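PDB 2A0J: PTS system, nitrogen regulatory IIA protein from Neisseria meningitidis, which probably takes part in phosphoryl transfer of the phosphotransferase system, as a IIA component linked to nitrogen regulation. Local coordinates for residues 32-37 and 77-81. Sequence-based numbering, arbitrary orientation.
Sequences LLERES and TGAFI
The carboxylate of E36 accepts a hydrogen bond from the hydroxyl of T77, with T77 OG1 placed 2.5 Å from E36 OE1, and this bond joins the turn after helix 22-33 to the start of strand 77-83. Segment 32-37 as a whole, the last helical residues L32 and L33 plus the turn, illustrates how an alpha/beta fold, here the IIA domain of the fructose-type phosphotransferase family with its mixed sheet, packs on a strand. The hydroxyl meets OE1 on its syn side, 26° out of the carboxylate plane. Two torsions bring the E36 carboxylate round: chi1 (63°) sets CG between the backbone N and the carbonyl carbon, and chi2 (83°) bends the chain, while T77 reaches out from the opposite direction. Just beyond, S37 OG donates to L33 O at 2.9 Å, tying the turn to the last residue of the helix, and S37 CB lies 4.4 Å from T77 CG2.

Further along the strand, leucine side chains take over. T77, A79 and I81 point their side chains at segment 32-37, T77 mainly at the turn, whereas F80 turns to the other face of the sheet, where it meets V142 and L146 of helix 139-146. L32 CD1 touches I81 CD1 at 4.3 Å and also lies against A79 CB. The neighbouring L33, which additionally packs on I102 and V44, directs one methyl at the strand backbone: L33 CD2 rests 3.6 Å from G78 O and 3.9 Å from A79 CB.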
loop_
_atom_site.group_PDB
_atom_site.type_symbol
_atom_site.label_atom_id
_atom_site.label_comp_id
_atom_site.label_asym_id
_atom_site.label_seq_id
_atom_site.Cartn_x
_atom_site.Cartn_y
_atom_site.Cartn_z
ATOM N N LEU A 32 1.781 10.373 3.915
ATOM C CA LEU A 32 2.299 10.221 2.561
ATOM C C LEU A 32 1.270 10.589 1.487
ATOM O O LEU A 32 1.608 11.212 0.479
ATOM C CB LEU A 32 2.758 8.778 2.338
ATOM C CG LEU A 32 3.944 8.263 3.154
ATOM C CD1 LEU A 32 4.178 6.802 2.830
ATOM C CD2 LEU A 32 5.175 9.082 2.842
ATOM N N LEU A 33 0.017 10.200 1.703
ATOM C CA LEU A 33 -1.046 10.474 0.745
ATOM C C LEU A 33 -1.814 11.777 1.013
ATOM O O LEU A 33 -2.643 12.193 0.208
ATOM C CB LEU A 33 -2.014 9.288 0.711
ATOM C CG LEU A 33 -1.346 7.917 0.506
ATOM C CD1 LEU A 33 -2.423 6.889 0.253
ATOM C CD2 LEU A 33 -0.369 7.946 -0.670
ATOM N N GLU A 34 -1.512 12.421 2.136
ATOM C CA GLU A 34 -2.149 13.674 2.537
ATOM C C GLU A 34 -2.138 14.798 1.491
ATOM O O GLU A 34 -1.146 15.026 0.797
ATOM C CB GLU A 34 -1.482 14.187 3.818
ATOM C CG GLU A 34 -1.999 15.527 4.314
ATOM C CD GLU A 34 -1.287 16.003 5.564
ATOM O OE1 GLU A 34 -1.706 17.037 6.123
ATOM O OE2 GLU A 34 -0.309 15.352 5.986
ATOM N N ARG A 35 -3.260 15.507 1.422
ATOM C CA ARG A 35 -3.485 16.641 0.521
ATOM C C ARG A 35 -3.320 16.419 -0.976
ATOM O O ARG A 35 -4.100 16.948 -1.762
ATOM C CB ARG A 35 -2.635 17.836 0.932
ATOM C CG ARG A 35 -2.973 19.078 0.134
ATOM C CD ARG A 35 -2.383 20.307 0.778
ATOM N NE ARG A 35 -0.940 20.176 0.945
ATOM C CZ ARG A 35 -0.181 21.063 1.574
ATOM N NH1 ARG A 35 -0.727 22.153 2.103
ATOM N NH2 ARG A 35 1.124 20.860 1.672
ATOM N N GLU A 36 -2.305 15.672 -1.388
ATOM C CA GLU A 36 -2.147 15.416 -2.807
ATOM C C GLU A 36 -3.345 14.540 -3.205
ATOM O O GLU A 36 -3.497 14.131 -4.360
ATOM C CB GLU A 36 -0.807 14.720 -3.081
ATOM C CG GLU A 36 -0.660 13.361 -2.442
ATOM C CD GLU A 36 -1.305 12.270 -3.261
ATOM O OE1 GLU A 36 -1.540 11.175 -2.709
ATOM O OE2 GLU A 36 -1.567 12.506 -4.460
ATOM N N SER A 37 -4.203 14.275 -2.221
ATOM C CA SER A 37 -5.416 13.485 -2.414
ATOM C C SER A 37 -6.634 14.358 -2.102
ATOM O O SER A 37 -7.774 13.922 -2.254
ATOM C CB SER A 37 -5.420 12.272 -1.486
ATOM O OG SER A 37 -5.473 12.689 -0.131
ATOM N N THR A 77 -4.185 7.364 -6.083
ATOM C CA THR A 77 -2.856 7.651 -5.581
ATOM C C THR A 77 -2.426 6.477 -4.709
ATOM O O THR A 77 -3.266 5.817 -4.089
ATOM C CB THR A 77 -2.848 8.956 -4.759
ATOM O OG1 THR A 77 -1.499 9.290 -4.409
ATOM C CG2 THR A 77 -3.696 8.804 -3.495
ATOM N N GLY A 78 -1.126 6.202 -4.677
ATOM C CA GLY A 78 -0.634 5.095 -3.878
ATOM C C GLY A 78 0.732 5.330 -3.264
ATOM O O GLY A 78 1.337 6.389 -3.437
ATOM N N ALA A 79 1.215 4.334 -2.531
ATOM C CA ALA A 79 2.519 4.412 -1.889
ATOM C C ALA A 79 3.003 3.000 -1.615
ATOM O O ALA A 79 2.215 2.052 -1.625
ATOM C CB ALA A 79 2.425 5.189 -0.582
ATOM N N PHE A 80 4.301 2.857 -1.379
ATOM C CA PHE A 80 4.856 1.548 -1.084
ATOM C C PHE A 80 5.779 1.663 0.120
ATOM O O PHE A 80 6.591 2.587 0.193
ATOM C CB PHE A 80 5.634 1.005 -2.284
ATOM C CG PHE A 80 6.094 -0.407 -2.102
ATOM C CD1 PHE A 80 5.193 -1.463 -2.220
ATOM C CD2 PHE A 80 7.414 -0.685 -1.754
ATOM C CE1 PHE A 80 5.595 -2.779 -1.989
ATOM C CE2 PHE A 80 7.827 -2.000 -1.521
ATOM C CZ PHE A 80 6.912 -3.050 -1.639
ATOM N N ILE A 81 5.648 0.726 1.057
ATOM C CA ILE A 81 6.473 0.722 2.263
ATOM C C ILE A 81 7.159 -0.607 2.556
ATOM O O ILE A 81 6.528 -1.663 2.532
ATOM C CB ILE A 81 5.654 1.067 3.516
ATOM C CG1 ILE A 81 5.028 2.453 3.376
ATOM C CG2 ILE A 81 6.552 0.988 4.748
ATOM C CD1 ILE A 81 4.249 2.896 4.611
#